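Local coordinates for DNA replication and repair protein RecF (Caldanaerobacter subterraneus subsp. tengcongensis, PDB 5Z67), which is a DNA repair protein of the RecFOR recombination pathway, an ABC-type ATPase that probably binds ATP and single-stranded DNA, at residues 5-10 / 71-76; 84-89 / 98-103; 247-252 / 260-265. All coordinates share one frame; numbering follows the deposited sequence.

Contact 1. Residues 5-10 / 71-76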
loop_
_atom_site.group_PDB
_atom_site.type_symbol
_atom_site.label_atom_id
_atom_site.label_comp_id
_atom_site.label_asym_id
_atom_site.label_seq_id
_atom_site.Cartn_x
_atom_site.Cartn_y
_atom_site.Cartn_z
ATOM N N LEU A 5 14.076 4.998 11.236
ATOM C CA LEU A 5 14.347 6.238 10.546
ATOM C C LEU A 5 15.079 7.164 11.527
ATOM O O LEU A 5 14.468 7.693 12.469
ATOM C CB LEU A 5 13.046 6.867 10.042
ATOM C CG LEU A 5 13.162 8.249 9.394
ATOM C CD1 LEU A 5 13.940 8.166 8.071
ATOM C CD2 LEU A 5 11.777 8.875 9.197
ATOM N N LYS A 6 16.386 7.323 11.338
ATOM C CA LYS A 6 17.188 8.117 12.264
ATOM C C LYS A 6 16.966 9.598 12.008
ATOM O O LYS A 6 17.078 10.421 12.913
ATOM C CB LYS A 6 18.687 7.798 12.142
ATOM C CG LYS A 6 19.009 6.323 11.959
ATOM C CD LYS A 6 20.409 5.946 12.431
ATOM C CE LYS A 6 21.526 6.698 11.728
ATOM N NZ LYS A 6 22.901 6.321 12.249
ATOM N N GLU A 7 16.628 9.936 10.772
ATOM C CA GLU A 7 16.643 11.328 10.362
ATOM C C GLU A 7 15.928 11.513 9.045
ATOM O O GLU A 7 16.052 10.677 8.161
ATOM C CB GLU A 7 18.095 11.819 10.218
ATOM C CG GLU A 7 18.223 13.268 9.791
ATOM C CD GLU A 7 19.604 13.598 9.252
ATOM O OE1 GLU A 7 20.558 13.641 10.057
ATOM O OE2 GLU A 7 19.736 13.817 8.026
ATOM N N ILE A 8 15.187 12.606 8.903
ATOM C CA ILE A 8 14.671 12.965 7.599
ATOM C C ILE A 8 14.931 14.452 7.333
ATOM O O ILE A 8 14.861 15.281 8.238
ATOM C CB ILE A 8 13.163 12.631 7.468
ATOM C CG1 ILE A 8 12.737 12.675 6.003
ATOM C CG2 ILE A 8 12.296 13.570 8.317
ATOM C CD1 ILE A 8 11.349 12.071 5.720
ATOM N N PHE A 9 15.268 14.766 6.090
ATOM C CA PHE A 9 15.448 16.138 5.614
ATOM C C PHE A 9 14.380 16.404 4.579
ATOM O O PHE A 9 14.214 15.600 3.653
ATOM C CB PHE A 9 16.855 16.326 5.017
ATOM C CG PHE A 9 17.056 17.648 4.289
ATOM C CD1 PHE A 9 16.922 18.855 4.957
ATOM C CD2 PHE A 9 17.411 17.671 2.951
ATOM C CE1 PHE A 9 17.122 20.063 4.301
ATOM C CE2 PHE A 9 17.615 18.880 2.282
ATOM C CZ PHE A 9 17.474 20.074 2.964
ATOM N N VAL A 10 13.620 17.491 4.761
ATOM C CA VAL A 10 12.576 17.876 3.809
ATOM C C VAL A 10 12.818 19.276 3.282
ATOM O O VAL A 10 13.117 20.179 4.041
ATOM C CB VAL A 10 11.143 17.828 4.419
ATOM C CG1 VAL A 10 10.667 16.381 4.552
ATOM C CG2 VAL A 10 11.066 18.566 5.742
ATOM N N TYR A 71 12.367 17.841 -2.415
ATOM C CA TYR A 71 13.457 16.921 -2.158
ATOM C C TYR A 71 13.340 16.371 -0.745
ATOM O O TYR A 71 13.143 17.126 0.205
ATOM C CB TYR A 71 14.810 17.622 -2.363
ATOM C CG TYR A 71 16.017 16.775 -1.984
ATOM C CD1 TYR A 71 16.558 15.829 -2.862
ATOM C CD2 TYR A 71 16.618 16.936 -0.755
ATOM C CE1 TYR A 71 17.679 15.074 -2.494
ATOM C CE2 TYR A 71 17.714 16.207 -0.386
ATOM C CZ TYR A 71 18.252 15.282 -1.245
ATOM O OH TYR A 71 19.354 14.574 -0.805
ATOM N N VAL A 72 13.422 15.050 -0.622
ATOM C CA VAL A 72 13.359 14.389 0.668
ATOM C C VAL A 72 14.508 13.419 0.804
ATOM O O VAL A 72 14.733 12.642 -0.111
ATOM C CB VAL A 72 12.055 13.604 0.851
ATOM C CG1 VAL A 72 12.066 12.888 2.222
ATOM C CG2 VAL A 72 10.877 14.536 0.717
ATOM N N ARG A 73 15.222 13.449 1.928
ATOM C CA ARG A 73 16.329 12.508 2.170
ATOM C C ARG A 73 16.121 11.857 3.533
ATOM O O ARG A 73 15.986 12.556 4.534
ATOM C CB ARG A 73 17.702 13.229 2.127
ATOM C CG ARG A 73 18.934 12.358 2.466
ATOM C CD ARG A 73 20.101 13.181 3.097
ATOM N NE ARG A 73 20.357 14.440 2.402
ATOM C CZ ARG A 73 20.546 15.623 2.988
ATOM N NH1 ARG A 73 20.518 15.749 4.306
ATOM N NH2 ARG A 73 20.766 16.698 2.246
ATOM N N GLY A 74 16.065 10.532 3.581
ATOM C CA GLY A 74 16.005 9.853 4.858
ATOM C C GLY A 74 17.291 9.104 5.133
ATOM O O GLY A 74 17.979 8.656 4.200
ATOM N N LEU A 75 17.630 8.964 6.412
ATOM C CA LEU A 75 18.718 8.068 6.814
ATOM C C LEU A 75 18.132 6.905 7.591
ATOM O O LEU A 75 17.445 7.124 8.598
ATOM C CB LEU A 75 19.766 8.806 7.662
ATOM C CG LEU A 75 20.423 9.998 6.949
ATOM C CD1 LEU A 75 21.591 10.557 7.823
ATOM C CD2 LEU A 75 20.906 9.611 5.555
ATOM N N VAL A 76 18.361 5.670 7.145
ATOM C CA VAL A 76 17.682 4.588 7.824
ATOM C C VAL A 76 18.603 3.438 8.252
ATOM O O VAL A 76 19.541 3.055 7.565
ATOM C CB VAL A 76 16.500 4.036 6.974
ATOM C CG1 VAL A 76 15.783 5.176 6.212
ATOM C CG2 VAL A 76 16.935 2.934 6.047
HETATM O O HOH W 1 18.635 13.045 5.838
HETATM O O HOH W 2 21.693 14.487 6.263
#

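Contact 2. Residues 84-89 / 98-103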
loop_
_atom_site.group_PDB
_atom_site.type_symbol
_atom_site.label_atom_id
_atom_site.label_comp_id
_atom_site.label_asym_id
_atom_site.label_seq_id
_atom_site.Cartn_x
_atom_site.Cartn_y
_atom_site.Cartn_z
ATOM N N LYS A 84 21.695 3.698 5.793
ATOM C CA LYS A 84 21.416 3.782 4.369
ATOM C C LYS A 84 20.792 5.135 4.060
ATOM O O LYS A 84 19.900 5.605 4.775
ATOM C CB LYS A 84 20.474 2.647 3.953
ATOM C CG LYS A 84 19.823 2.813 2.562
ATOM C CD LYS A 84 18.945 1.600 2.199
ATOM C CE LYS A 84 19.804 0.383 1.794
ATOM N NZ LYS A 84 19.019 -0.897 1.673
ATOM N N LYS A 85 21.272 5.781 3.013
ATOM C CA LYS A 85 20.683 7.047 2.605
ATOM C C LYS A 85 19.705 6.826 1.453
ATOM O O LYS A 85 20.075 6.247 0.437
ATOM C CB LYS A 85 21.782 8.024 2.184
ATOM C CG LYS A 85 21.250 9.380 1.790
ATOM C CD LYS A 85 22.337 10.205 1.080
ATOM C CE LYS A 85 23.565 10.409 1.941
ATOM N NZ LYS A 85 24.784 10.774 1.139
ATOM N N ILE A 86 18.473 7.275 1.618
ATOM C CA ILE A 86 17.479 7.260 0.547
ATOM C C ILE A 86 17.059 8.684 0.182
ATOM O O ILE A 86 16.632 9.451 1.048
ATOM C CB ILE A 86 16.236 6.466 0.964
ATOM C CG1 ILE A 86 16.662 5.065 1.431
ATOM C CG2 ILE A 86 15.188 6.424 -0.159
ATOM C CD1 ILE A 86 15.488 4.256 2.079
ATOM N N GLU A 87 17.190 9.027 -1.094
ATOM C CA GLU A 87 16.868 10.358 -1.591
ATOM C C GLU A 87 15.766 10.301 -2.627
ATOM O O GLU A 87 15.820 9.481 -3.529
ATOM C CB GLU A 87 18.102 11.004 -2.217
ATOM C CG GLU A 87 19.329 10.831 -1.379
ATOM C CD GLU A 87 20.543 11.464 -2.008
ATOM O OE1 GLU A 87 21.482 10.720 -2.359
ATOM O OE2 GLU A 87 20.551 12.708 -2.149
ATOM N N PHE A 88 14.790 11.186 -2.511
ATOM C CA PHE A 88 13.744 11.300 -3.504
ATOM C C PHE A 88 13.604 12.778 -3.892
ATOM O O PHE A 88 13.259 13.631 -3.068
ATOM C CB PHE A 88 12.441 10.741 -2.937
ATOM C CG PHE A 88 11.367 10.525 -3.957
ATOM C CD1 PHE A 88 10.764 11.600 -4.592
ATOM C CD2 PHE A 88 10.935 9.243 -4.255
ATOM C CE1 PHE A 88 9.756 11.415 -5.529
ATOM C CE2 PHE A 88 9.932 9.043 -5.204
ATOM C CZ PHE A 88 9.330 10.137 -5.833
ATOM N N GLY A 89 13.911 13.082 -5.140
ATOM C CA GLY A 89 13.794 14.437 -5.635
ATOM C C GLY A 89 12.849 14.468 -6.810
ATOM O O GLY A 89 12.821 13.533 -7.602
ATOM N N ILE A 98 15.591 9.193 -7.791
ATOM C CA ILE A 98 15.671 8.413 -6.562
ATOM C C ILE A 98 17.026 7.731 -6.451
ATOM O O ILE A 98 17.468 7.050 -7.395
ATOM C CB ILE A 98 14.579 7.329 -6.488
ATOM C CG1 ILE A 98 13.195 7.960 -6.676
ATOM C CG2 ILE A 98 14.683 6.579 -5.174
ATOM C CD1 ILE A 98 12.108 6.965 -7.080
ATOM N N LYS A 99 17.664 7.912 -5.294
ATOM C CA LYS A 99 18.978 7.337 -5.017
ATOM C C LYS A 99 19.023 6.588 -3.685
ATOM O O LYS A 99 18.512 7.066 -2.673
ATOM C CB LYS A 99 20.057 8.420 -4.990
ATOM C CG LYS A 99 20.339 9.107 -6.311
ATOM C CD LYS A 99 21.138 10.376 -6.054
ATOM C CE LYS A 99 21.524 11.079 -7.342
ATOM N NZ LYS A 99 22.780 10.501 -7.890
ATOM N N VAL A 100 19.649 5.416 -3.702
ATOM C CA VAL A 100 19.947 4.690 -2.486
ATOM C C VAL A 100 21.446 4.565 -2.347
ATOM O O VAL A 100 22.125 4.051 -3.250
ATOM C CB VAL A 100 19.321 3.298 -2.464
ATOM C CG1 VAL A 100 19.867 2.524 -1.256
ATOM C CG2 VAL A 100 17.783 3.398 -2.431
ATOM N N ASN A 101 21.961 5.049 -1.226
ATOM C CA ASN A 101 23.410 5.159 -1.024
ATOM C C ASN A 101 24.136 5.720 -2.224
ATOM O O ASN A 101 25.244 5.263 -2.572
ATOM C CB ASN A 101 24.000 3.802 -0.621
ATOM C CG ASN A 101 23.605 3.438 0.797
ATOM O OD1 ASN A 101 23.198 4.326 1.545
ATOM N ND2 ASN A 101 23.662 2.171 1.153
ATOM N N GLY A 102 23.517 6.732 -2.836
ATOM C CA GLY A 102 24.138 7.439 -3.948
ATOM C C GLY A 102 23.913 6.854 -5.335
ATOM O O GLY A 102 24.179 7.516 -6.329
ATOM N N ASN A 103 23.435 5.618 -5.420
ATOM C CA ASN A 103 23.099 5.045 -6.718
ATOM C C ASN A 103 21.673 5.365 -7.183
ATOM O O ASN A 103 20.697 4.996 -6.520
ATOM C CB ASN A 103 23.299 3.534 -6.716
ATOM C CG ASN A 103 23.461 2.991 -8.122
ATOM O OD1 ASN A 103 24.020 3.663 -8.998
ATOM N ND2 ASN A 103 22.958 1.790 -8.355
HETATM O O HOH W 3 21.195 8.211 -1.912
#

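Contact 3. Residues 247-252 / 260-265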
loop_
_atom_site.group_PDB
_atom_site.type_symbol
_atom_site.label_atom_id
_atom_site.label_comp_id
_atom_site.label_asym_id
_atom_site.label_seq_id
_atom_site.Cartn_x
_atom_site.Cartn_y
_atom_site.Cartn_z
ATOM N N ASN A 247 -8.918 -19.627 -22.327
ATOM C CA ASN A 247 -10.219 -20.023 -22.859
ATOM C C ASN A 247 -11.294 -18.972 -22.576
ATOM O O ASN A 247 -12.124 -18.669 -23.443
ATOM C CB ASN A 247 -10.650 -21.380 -22.294
ATOM C CG ASN A 247 -9.865 -22.532 -22.887
ATOM O OD1 ASN A 247 -9.170 -22.372 -23.893
ATOM N ND2 ASN A 247 -9.979 -23.703 -22.272
ATOM N N ARG A 248 -11.265 -18.401 -21.376
ATOM C CA ARG A 248 -12.229 -17.355 -21.032
ATOM C C ARG A 248 -12.051 -16.107 -21.903
ATOM O O ARG A 248 -13.025 -15.526 -22.366
ATOM C CB ARG A 248 -12.123 -16.986 -19.551
ATOM C CG ARG A 248 -13.097 -17.749 -18.670
ATOM C CD ARG A 248 -12.418 -18.322 -17.432
ATOM N NE ARG A 248 -13.252 -19.329 -16.776
ATOM C CZ ARG A 248 -14.065 -19.074 -15.754
ATOM N NH1 ARG A 248 -14.139 -17.840 -15.265
ATOM N NH2 ARG A 248 -14.792 -20.048 -15.217
ATOM N N LEU A 249 -10.811 -15.692 -22.104
ATOM C CA LEU A 249 -10.521 -14.554 -22.988
ATOM C C LEU A 249 -11.060 -14.811 -24.397
ATOM O O LEU A 249 -11.682 -13.937 -24.990
ATOM C CB LEU A 249 -9.016 -14.259 -23.044
ATOM C CG LEU A 249 -8.469 -13.520 -21.816
ATOM C CD1 LEU A 249 -6.979 -13.694 -21.686
ATOM C CD2 LEU A 249 -8.868 -12.023 -21.779
ATOM N N THR A 250 -10.876 -16.028 -24.904
ATOM C CA THR A 250 -11.430 -16.372 -26.215
ATOM C C THR A 250 -12.967 -16.286 -26.237
ATOM O O THR A 250 -13.555 -15.738 -27.164
ATOM C CB THR A 250 -10.991 -17.778 -26.649
ATOM O OG1 THR A 250 -9.576 -17.773 -26.847
ATOM C CG2 THR A 250 -11.666 -18.174 -27.958
ATOM N N LYS A 251 -13.612 -16.799 -25.199
ATOM C CA LYS A 251 -15.072 -16.873 -25.181
ATOM C C LYS A 251 -15.733 -15.500 -25.002
ATOM O O LYS A 251 -16.888 -15.315 -25.344
ATOM C CB LYS A 251 -15.533 -17.821 -24.075
ATOM C CG LYS A 251 -15.155 -19.282 -24.309
ATOM C CD LYS A 251 -15.805 -19.834 -25.565
ATOM N N SER A 252 -14.993 -14.530 -24.494
ATOM C CA SER A 252 -15.590 -13.225 -24.251
ATOM C C SER A 252 -15.209 -12.160 -25.281
ATOM O O SER A 252 -15.378 -10.969 -25.019
ATOM C CB SER A 252 -15.208 -12.737 -22.863
ATOM O OG SER A 252 -13.809 -12.640 -22.770
ATOM N N LEU A 260 -15.284 -2.424 -25.824
ATOM C CA LEU A 260 -13.894 -2.020 -26.008
ATOM C C LEU A 260 -13.108 -2.087 -24.692
ATOM O O LEU A 260 -12.344 -1.188 -24.375
ATOM C CB LEU A 260 -13.822 -0.604 -26.608
ATOM C CG LEU A 260 -14.542 -0.515 -27.966
ATOM C CD1 LEU A 260 -14.698 0.929 -28.431
ATOM C CD2 LEU A 260 -13.790 -1.364 -29.021
ATOM N N SER A 261 -13.304 -3.161 -23.936
ATOM C CA SER A 261 -12.490 -3.445 -22.756
ATOM C C SER A 261 -12.446 -4.952 -22.505
ATOM O O SER A 261 -13.045 -5.732 -23.232
ATOM C CB SER A 261 -13.018 -2.727 -21.518
ATOM O OG SER A 261 -14.376 -3.048 -21.280
ATOM N N THR A 262 -11.713 -5.347 -21.480
ATOM C CA THR A 262 -11.369 -6.748 -21.284
ATOM C C THR A 262 -12.064 -7.280 -20.045
ATOM O O THR A 262 -11.746 -6.924 -18.914
ATOM C CB THR A 262 -9.854 -6.906 -21.194
ATOM O OG1 THR A 262 -9.304 -6.502 -22.449
ATOM C CG2 THR A 262 -9.446 -8.363 -20.909
ATOM N N GLN A 263 -13.034 -8.144 -20.261
ATOM C CA GLN A 263 -13.884 -8.545 -19.162
ATOM C C GLN A 263 -13.218 -9.570 -18.236
ATOM O O GLN A 263 -13.534 -9.621 -17.069
ATOM C CB GLN A 263 -15.227 -9.071 -19.709
ATOM C CG GLN A 263 -16.467 -8.344 -19.136
ATOM C CD GLN A 263 -16.570 -6.861 -19.539
ATOM O OE1 GLN A 263 -15.737 -6.340 -20.289
ATOM N NE2 GLN A 263 -17.609 -6.183 -19.041
ATOM N N VAL A 264 -12.281 -10.369 -18.724
ATOM C CA VAL A 264 -11.731 -11.380 -17.816
ATOM C C VAL A 264 -10.273 -11.134 -17.465
ATOM O O VAL A 264 -9.492 -10.633 -18.300
ATOM C CB VAL A 264 -11.883 -12.840 -18.371
ATOM C CG1 VAL A 264 -12.662 -12.860 -19.647
ATOM C CG2 VAL A 264 -10.547 -13.528 -18.518
ATOM N N GLY A 265 -9.935 -11.468 -16.212
ATOM C CA GLY A 265 -8.592 -11.327 -15.682
ATOM C C GLY A 265 -8.582 -10.676 -14.302
ATOM O O GLY A 265 -9.592 -10.147 -13.854
HETATM O O HOH W 4 -12.516 -10.632 -21.786
#

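Contact 1. Residues 5-10 / 71-76
Leu5 meets Val76 in an antiparallel pairing of neighbouring strands, its CD1 4.0 Å from Val76 CG1. With CG anti to the backbone N (chi1 175°), Leu5 also brings CD1 over Gly74 CA, where a beta carbon would press closely on the methyl, so glycine suits the place. Lys6 sits at a beta bulge, the register slipping by one residue between Leu5 and Glu7. Its N-H reaches Leu75 O, while NZ goes away to a salt bridge with Glu83, which suits a long chain at a partly exposed position. Glu7 lies alongside Leu75, both pointing the same way, with OE2 3.8 Å from Leu75 CD1. That same OE2 accepts from two waters: one also donates to Arg73 O, and the other is weakly bonded to Arg73 NH1. The direct approach of Glu7 OE2 to Arg73 NH1 is 4.3 Å, beyond a salt bridge. Ile8, on the Leu5 face, presses CD1 against Val72 CG1 at 3.7 Å; helix 35-50 covers these residues with Ile45 and Leu48. Phe9 CD2 lies over one face of the Arg73 guanidinium, 3.4 Å above its plane and offset toward the rim, with the two planes 15° apart. The edge of Phe9 meets the edge of Tyr71, CD2 to CE2 3.7 Å, the rings turned 63° to each other. Val10 returns to the buried face, where its CG1 approaches Val72 CG2 at 4.3 Å. The chemistry thus divides by face: aliphatic side chains line the side that helix 35-50, which carries the end of the predicted P-loop, helps to cover, whereas the other side carries a guanidinium against a phenyl rim and a carboxylate linked to it through water, which probably lets the two charges stabilise each other without touching.

Contact 2. Residues 84-89 / 98-103
Ile98 and Phe88 pack side by side in the beta hairpin formed by strands 81-91 and 95-100, part of the antiparallel sheet of this ABC-type ATPase. Ile98 points the same way as the phenylalanine and brings CG1 and CD1 against CD2 and CE2 of its ring, CD1 reaching CE2 of Phe88 at 3.5 Å; two bulky apolar groups suit this buried face, which Leu47 of helix 35-50 helps to cover. On the other face Glu87 crosses Lys99 obliquely. Its OE1 rests 3.7 Å from Lys99 CD, so the aliphatic part of the lysine, rather than its ammonium, does the touching, while OE2 is held by Tyr71 OH. OE1 also accepts from a water that takes the N-H of Gly102. Asn101 and Gly102 form the middle of a type I' turn from Val100 to Asn103, a turn whose left-handed backbone angles asparagine and glycine tolerate well. With CG beside its own backbone N (chi1 -72°), Asn101 swings its amide to Lys84 and Lys85, and it grips the latter twice: Asn101 N donates to Lys85 O, and Lys85 N donates to Asn101 OD1 at 2.8 Å, tilted 23° from the amide plane.

Contact 3. Residues 247-252 / 260-265
Val264 touches Arg248, Leu249 and Ser252 through its two methyls, and no flat side-chain group stacks in this contact. The guanidinium of Arg248 is carried off toward a weak bond with Ser229 O, leaving only its CB beside Val264 CG2, and the amide of Gln263 likewise turns away, to a weak bond with Arg268. The flat groups that meet side chains across the contact are two peptide carbonyls: Arg248 O is 3.8 Å from Val264 CG1, and Val264 O is equally near Leu249 CD2. Valine suits this place because its fork spans the last turn of helix 238-251. CG2 comes against Leu249 CG at 3.9 Å, while CG1 comes against Ser252 OG at 3.3 Å. As modelled, CG1 nearly eclipses the backbone N (chi1 -5°), which may mean strain or an uncertain rotamer. Leu249 crosses Val264 obliquely and sends CD2 onward to Thr262 CG2, 3.8 Å away; its other neighbours include Leu188 of helix 178-218, so a branched aliphatic residue fills a buried position. Thr262 suits a place between apolar and polar surroundings: its methyl meets the leucine, and OG1 is hydrogen-bonded to Asn165 and Arg164 of helix 148-173. Ser252, where the helix ends, is small enough to let the returning chain approach. Its OG lies 3.0 Å from Arg248 O and 2.6 Å from a water that accepts from Val264 N at 3.1 Å. No direct hydrogen bond crosses between 247-252 and 260-265; the water makes the polar link. The arrangement is that of two consecutive helices, 238-251 and 253-259, joined through Ser252 and followed by a loop that folds back over the end of the first; the loop packs on helix 148-173, and Leu249 reaches 178-218, in RecF's helical part.

Along the chain the three contacts follow one another in series. Contacts 1 and 2 belong to the same antiparallel sheet, their centres about 10 Å apart. Strands 69-78 and 81-91 are neighbours in it, so 71-76 and 84-89 join the two contacts directly: Val72 O and Phe88 N probably hydrogen-bond, and Leu75 and Arg73 pack on Lys85. Helix 35-50, whose first turn belongs to the predicted ATP-binding site, touches side chains of both. Contact 3 stands apart in the helical region, its centre about 46 Å from that of contact 1 and 42 Å from that of contact 2. The set therefore samples a continuous sheet beside the predicted nucleotide-binding site and a separate, distant helical part of the protein.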